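PDB 2EB0: manganese-dependent inorganic pyrophosphatase from Methanocaldococcus jannaschii, which hydrolyses inorganic diphosphate to two phosphate ions, as a manganese-dependent family II (DHH) pyrophosphatase that holds two metal ions in each subunit. Local coordinates for residues N36-F41 / K185-V190; L140-I145 / E177-E182. All coordinates share one frame; numbering follows the deposited sequence.

Interaction 1 of 2, residues N36-F41 / K185-V190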
loop_
_atom_site.group_PDB
_atom_site.type_symbol
_atom_site.label_atom_id
_atom_site.label_comp_id
_atom_site.label_asym_id
_atom_site.label_seq_id
_atom_site.Cartn_x
_atom_site.Cartn_y
_atom_site.Cartn_z
ATOM N N ASN B 36 -15.213 14.325 17.847
ATOM C CA ASN B 36 -16.324 13.725 18.574
ATOM C C ASN B 36 -16.115 13.862 20.086
ATOM O O ASN B 36 -15.037 14.250 20.538
ATOM C CB ASN B 36 -16.492 12.247 18.188
ATOM C CG ASN B 36 -15.317 11.388 18.612
ATOM O OD1 ASN B 36 -14.709 11.618 19.658
ATOM N ND2 ASN B 36 -15.004 10.381 17.811
ATOM N N PRO B 37 -17.150 13.552 20.888
ATOM C CA PRO B 37 -17.049 13.652 22.351
ATOM C C PRO B 37 -15.865 12.876 22.954
ATOM O O PRO B 37 -15.184 13.364 23.852
ATOM C CB PRO B 37 -18.394 13.102 22.828
ATOM C CG PRO B 37 -19.321 13.482 21.715
ATOM C CD PRO B 37 -18.508 13.136 20.487
ATOM N N GLU B 38 -15.628 11.672 22.451
ATOM C CA GLU B 38 -14.539 10.844 22.953
ATOM C C GLU B 38 -13.177 11.509 22.795
ATOM O O GLU B 38 -12.360 11.517 23.710
ATOM C CB GLU B 38 -14.527 9.504 22.221
ATOM C CG GLU B 38 -13.325 8.628 22.552
ATOM C CD GLU B 38 -13.086 7.556 21.507
ATOM O OE1 GLU B 38 -13.924 6.642 21.370
ATOM O OE2 GLU B 38 -12.060 7.635 20.809
ATOM N N THR B 39 -12.936 12.067 21.620
ATOM C CA THR B 39 -11.672 12.718 21.339
ATOM C C THR B 39 -11.527 13.987 22.175
ATOM O O THR B 39 -10.456 14.264 22.728
ATOM C CB THR B 39 -11.572 13.037 19.836
ATOM O OG1 THR B 39 -11.936 11.866 19.090
ATOM C CG2 THR B 39 -10.158 13.440 19.468
ATOM N N GLU B 40 -12.608 14.752 22.281
ATOM C CA GLU B 40 -12.572 15.973 23.080
ATOM C C GLU B 40 -12.117 15.595 24.491
ATOM O O GLU B 40 -11.247 16.240 25.076
ATOM C CB GLU B 40 -13.955 16.620 23.125
ATOM C CG GLU B 40 -14.031 17.840 24.011
ATOM C CD GLU B 40 -15.396 18.496 23.972
ATOM O OE1 GLU B 40 -15.646 19.406 24.794
ATOM O OE2 GLU B 40 -16.218 18.100 23.115
ATOM N N PHE B 41 -12.707 14.527 25.013
ATOM C CA PHE B 41 -12.386 14.018 26.337
ATOM C C PHE B 41 -10.895 13.683 26.433
ATOM O O PHE B 41 -10.203 14.129 27.353
ATOM C CB PHE B 41 -13.242 12.773 26.604
ATOM C CG PHE B 41 -12.757 11.922 27.746
ATOM C CD1 PHE B 41 -12.670 12.437 29.033
ATOM C CD2 PHE B 41 -12.421 10.586 27.532
ATOM C CE1 PHE B 41 -12.258 11.638 30.097
ATOM C CE2 PHE B 41 -12.010 9.780 28.580
ATOM C CZ PHE B 41 -11.926 10.302 29.869
ATOM N N LYS B 185 -17.478 4.671 27.710
ATOM C CA LYS B 185 -18.653 5.447 28.091
ATOM C C LYS B 185 -18.742 6.688 27.201
ATOM O O LYS B 185 -19.823 7.242 26.990
ATOM C CB LYS B 185 -18.581 5.839 29.569
ATOM C CG LYS B 185 -18.777 4.651 30.510
ATOM C CD LYS B 185 -18.962 5.102 31.949
ATOM C CE LYS B 185 -19.267 3.921 32.860
ATOM N NZ LYS B 185 -19.683 4.350 34.228
ATOM N N ALA B 186 -17.598 7.099 26.662
ATOM C CA ALA B 186 -17.539 8.260 25.778
ATOM C C ALA B 186 -18.155 7.928 24.418
ATOM O O ALA B 186 -18.858 8.748 23.832
ATOM C CB ALA B 186 -16.092 8.724 25.608
ATOM N N LYS B 187 -17.890 6.728 23.912
ATOM C CA LYS B 187 -18.464 6.327 22.632
ATOM C C LYS B 187 -19.976 6.238 22.799
ATOM O O LYS B 187 -20.739 6.652 21.936
ATOM C CB LYS B 187 -17.925 4.964 22.201
ATOM C CG LYS B 187 -16.449 4.949 21.834
ATOM C CD LYS B 187 -16.032 3.584 21.305
ATOM C CE LYS B 187 -14.686 3.645 20.582
ATOM N NZ LYS B 187 -13.566 4.021 21.477
ATOM N N SER B 188 -20.395 5.716 23.944
ATOM C CA SER B 188 -21.809 5.536 24.239
ATOM C C SER B 188 -22.645 6.820 24.234
ATOM O O SER B 188 -23.811 6.787 23.848
ATOM C CB SER B 188 -21.960 4.831 25.588
ATOM O OG SER B 188 -21.199 3.634 25.629
ATOM N N VAL B 189 -22.071 7.946 24.650
ATOM C CA VAL B 189 -22.854 9.186 24.682
ATOM C C VAL B 189 -23.399 9.556 23.304
ATOM O O VAL B 189 -24.384 10.284 23.202
ATOM C CB VAL B 189 -22.040 10.394 25.240
ATOM C CG1 VAL B 189 -21.459 10.056 26.606
ATOM C CG2 VAL B 189 -20.954 10.792 24.266
ATOM N N VAL B 190 -22.761 9.053 22.249
ATOM C CA VAL B 190 -23.211 9.341 20.887
ATOM C C VAL B 190 -24.639 8.851 20.754
ATOM O O VAL B 190 -25.434 9.410 20.001
ATOM C CB VAL B 190 -22.343 8.622 19.826
ATOM C CG1 VAL B 190 -22.802 9.015 18.432
ATOM C CG2 VAL B 190 -20.872 8.990 20.016
HETATM O O HOH W 1 -17.651 9.880 21.467
#
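The Glu-38 carboxylate is met from above its plane: Lys-187 NZ donates to Glu-38 OE1 over 2.6 Å, a salt bridge lying 40° out of that plane. The other oxygen, OE2, is taken by the hydroxyls of Thr-12 and Ser-146, so both oxygens are held and the group's rotation is fixed. The second flat group, the Asn-36 amide, caps helix 37-45; its OD1 accepts from Thr-39 N at 2.7 Å, nearly along the C=O axis, and from Thr-39 OG1 above the amide plane. Glu-38 and Lys-187 run side by side in the same direction, the lysine bending at its last torsion (chi4 64°) to bring NZ back onto OE1. Alongside, Ala-186 CB packs 3.7 Å from Glu-38 CA, and Pro-37 CB slides past Val-189 CG2 at 3.7 Å. A water joins Glu-38 N to Ala-186 O. An alanine in place of Glu-38 would probably cost Lys-187 this salt bridge, leaving NZ its bond to Ser-146 O, and deprive the Thr-12 and Ser-146 hydroxyls of a shared acceptor. The manganese ligand Asp-11 is about 6 Å from Glu-38, side chain to side chain: the salt bridge lies close to the dimanganese site of a DHH-family pyrophosphatase.

Interaction 2 of 2, residues L140-I145 / E177-E182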
loop_
_atom_site.group_PDB
_atom_site.type_symbol
_atom_site.label_atom_id
_atom_site.label_comp_id
_atom_site.label_asym_id
_atom_site.label_seq_id
_atom_site.Cartn_x
_atom_site.Cartn_y
_atom_site.Cartn_z
ATOM N N LEU B 140 -1.690 8.390 22.074
ATOM C CA LEU B 140 -1.474 7.144 21.359
ATOM C C LEU B 140 -2.190 6.034 22.102
ATOM O O LEU B 140 -2.806 5.152 21.494
ATOM C CB LEU B 140 0.016 6.823 21.265
ATOM C CG LEU B 140 0.889 7.742 20.410
ATOM C CD1 LEU B 140 2.317 7.172 20.374
ATOM C CD2 LEU B 140 0.313 7.856 19.003
ATOM N N LEU B 141 -2.096 6.086 23.428
ATOM C CA LEU B 141 -2.736 5.107 24.291
ATOM C C LEU B 141 -4.236 5.158 24.069
ATOM O O LEU B 141 -4.880 4.134 23.869
ATOM C CB LEU B 141 -2.439 5.413 25.758
ATOM C CG LEU B 141 -3.230 4.567 26.763
ATOM C CD1 LEU B 141 -3.100 3.090 26.430
ATOM C CD2 LEU B 141 -2.710 4.851 28.170
ATOM N N SER B 142 -4.786 6.363 24.116
ATOM C CA SER B 142 -6.218 6.556 23.925
ATOM C C SER B 142 -6.648 6.049 22.548
ATOM O O SER B 142 -7.690 5.405 22.406
ATOM C CB SER B 142 -6.567 8.039 24.055
ATOM O OG SER B 142 -6.036 8.567 25.254
ATOM N N ALA B 143 -5.834 6.343 21.541
ATOM C CA ALA B 143 -6.127 5.925 20.177
ATOM C C ALA B 143 -6.215 4.410 20.090
ATOM O O ALA B 143 -7.133 3.873 19.473
ATOM C CB ALA B 143 -5.050 6.449 19.219
ATOM N N ILE B 144 -5.265 3.719 20.709
ATOM C CA ILE B 144 -5.267 2.266 20.682
ATOM C C ILE B 144 -6.527 1.721 21.351
ATOM O O ILE B 144 -7.237 0.896 20.776
ATOM C CB ILE B 144 -4.003 1.688 21.369
ATOM C CG1 ILE B 144 -2.750 2.162 20.612
ATOM C CG2 ILE B 144 -4.056 0.171 21.369
ATOM C CD1 ILE B 144 -1.445 1.563 21.095
ATOM N N ILE B 145 -6.813 2.199 22.558
ATOM C CA ILE B 145 -7.990 1.759 23.284
ATOM C C ILE B 145 -9.260 2.055 22.493
ATOM O O ILE B 145 -10.170 1.229 22.424
ATOM C CB ILE B 145 -8.096 2.458 24.651
ATOM C CG1 ILE B 145 -7.023 1.907 25.594
ATOM C CG2 ILE B 145 -9.508 2.274 25.228
ATOM C CD1 ILE B 145 -6.822 2.724 26.856
ATOM N N GLU B 177 -7.570 -0.497 32.131
ATOM C CA GLU B 177 -8.953 -0.957 32.134
ATOM C C GLU B 177 -9.936 0.108 32.591
ATOM O O GLU B 177 -11.015 0.244 32.020
ATOM C CB GLU B 177 -9.095 -2.196 33.017
ATOM C CG GLU B 177 -8.402 -3.419 32.454
ATOM C CD GLU B 177 -8.813 -3.698 31.022
ATOM O OE1 GLU B 177 -10.032 -3.826 30.766
ATOM O OE2 GLU B 177 -7.920 -3.786 30.153
ATOM N N GLU B 178 -9.568 0.855 33.625
ATOM C CA GLU B 178 -10.433 1.912 34.148
ATOM C C GLU B 178 -10.517 3.070 33.161
ATOM O O GLU B 178 -11.598 3.598 32.914
ATOM C CB GLU B 178 -9.915 2.425 35.490
ATOM C CG GLU B 178 -10.091 1.453 36.628
ATOM C CD GLU B 178 -9.657 2.037 37.952
ATOM O OE1 GLU B 178 -9.845 1.362 38.986
ATOM O OE2 GLU B 178 -9.128 3.170 37.958
ATOM N N PHE B 179 -9.372 3.465 32.611
ATOM C CA PHE B 179 -9.343 4.546 31.635
ATOM C C PHE B 179 -10.170 4.126 30.422
ATOM O O PHE B 179 -10.940 4.918 29.882
ATOM C CB PHE B 179 -7.903 4.848 31.221
ATOM C CG PHE B 179 -7.790 5.861 30.119
ATOM C CD1 PHE B 179 -8.661 6.947 30.057
ATOM C CD2 PHE B 179 -6.799 5.742 29.149
ATOM C CE1 PHE B 179 -8.547 7.905 29.036
ATOM C CE2 PHE B 179 -6.674 6.692 28.126
ATOM C CZ PHE B 179 -7.551 7.775 28.071
ATOM N N GLY B 180 -10.018 2.866 30.021
ATOM C CA GLY B 180 -10.756 2.335 28.890
ATOM C C GLY B 180 -12.260 2.367 29.103
ATOM O O GLY B 180 -13.020 2.642 28.172
ATOM N N MET B 181 -12.701 2.088 30.324
ATOM C CA MET B 181 -14.130 2.105 30.595
ATOM C C MET B 181 -14.668 3.502 30.285
ATOM O O MET B 181 -15.755 3.652 29.719
ATOM C CB MET B 181 -14.412 1.738 32.054
ATOM C CG MET B 181 -15.904 1.751 32.405
ATOM S SD MET B 181 -16.916 0.833 31.200
ATOM C CE MET B 181 -16.636 -0.878 31.740
ATOM N N GLU B 182 -13.887 4.518 30.650
ATOM C CA GLU B 182 -14.251 5.910 30.408
ATOM C C GLU B 182 -14.406 6.147 28.907
ATOM O O GLU B 182 -15.393 6.724 28.447
ATOM C CB GLU B 182 -13.170 6.828 30.982
ATOM C CG GLU B 182 -13.714 7.844 31.954
ATOM C CD GLU B 182 -14.639 7.210 32.969
ATOM O OE1 GLU B 182 -14.143 6.478 33.849
ATOM O OE2 GLU B 182 -15.865 7.430 32.876
#
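Phe-179 reaches out from helix 176-188 and puts the far end of its ring against helix 134-148. Ser-142 OG lies in the plane of the ring at its edge, 3.3 Å from Phe-179 CZ and 3.5 Å from Phe-179 CE2, so the hydroxyl oxygen meets the aromatic rim rather than a face. Leu-141 comes to the same rim, with its CG 4.3 Å from Phe-179 CE2. The Ile-145 side chain crosses that of Phe-179 obliquely, its CD1 3.8 Å from Phe-179 CD2. The other branch of that isoleucine, CG2, lies against the bare backbone of the second helix, 3.9 Å from Gly-180 CA. Gly-180 is also where the backbones come nearest, its CA 6.3 Å from Ile-145 CA; a beta carbon there would stand close to the same CG2 methyl. This is helix-helix packing within the all-helical run that follows the parallel sheet of the DHH domain: the two axes cross at -68° and approach to 10.4 Å, a separation bridged mainly by the phenylalanine. Its reach comes from chi1 of 174°, which sets CG anti to the backbone N. Ser-142 is turned the other way, OG beside its own N (chi1 -51°), where it hydrogen-bonds to Gly-138 O one turn earlier; that bond satisfies the buried hydroxyl. From helix 37-45, Lys-45 makes a cation-pi contact with the Phe-179 ring, Phe-41 also touches that side chain, and Val-42 touches Ser-142. Leu-141 also packs on Ala-168 of helix 158-171.

Both interactions use helix 176-188, one near each end: its N-terminal half packs on helix 134-148 in interaction 2, and its C-terminal end meets the start of helix 37-45 in interaction 1. Interaction 2 is wholly buried and relies on apolar and aromatic packing. Interaction 1 is only partly buried; a charged pair near the metal site sits at its inner side, with aliphatic contacts and a bridging water alongside. Phe-41 joins the two, its CZ 3.7 Å from Glu-182 CG and its CE2 4.0 Å from Phe-179 CE1. Along the chain, interaction 2 is nested inside the loop that interaction 1 closes.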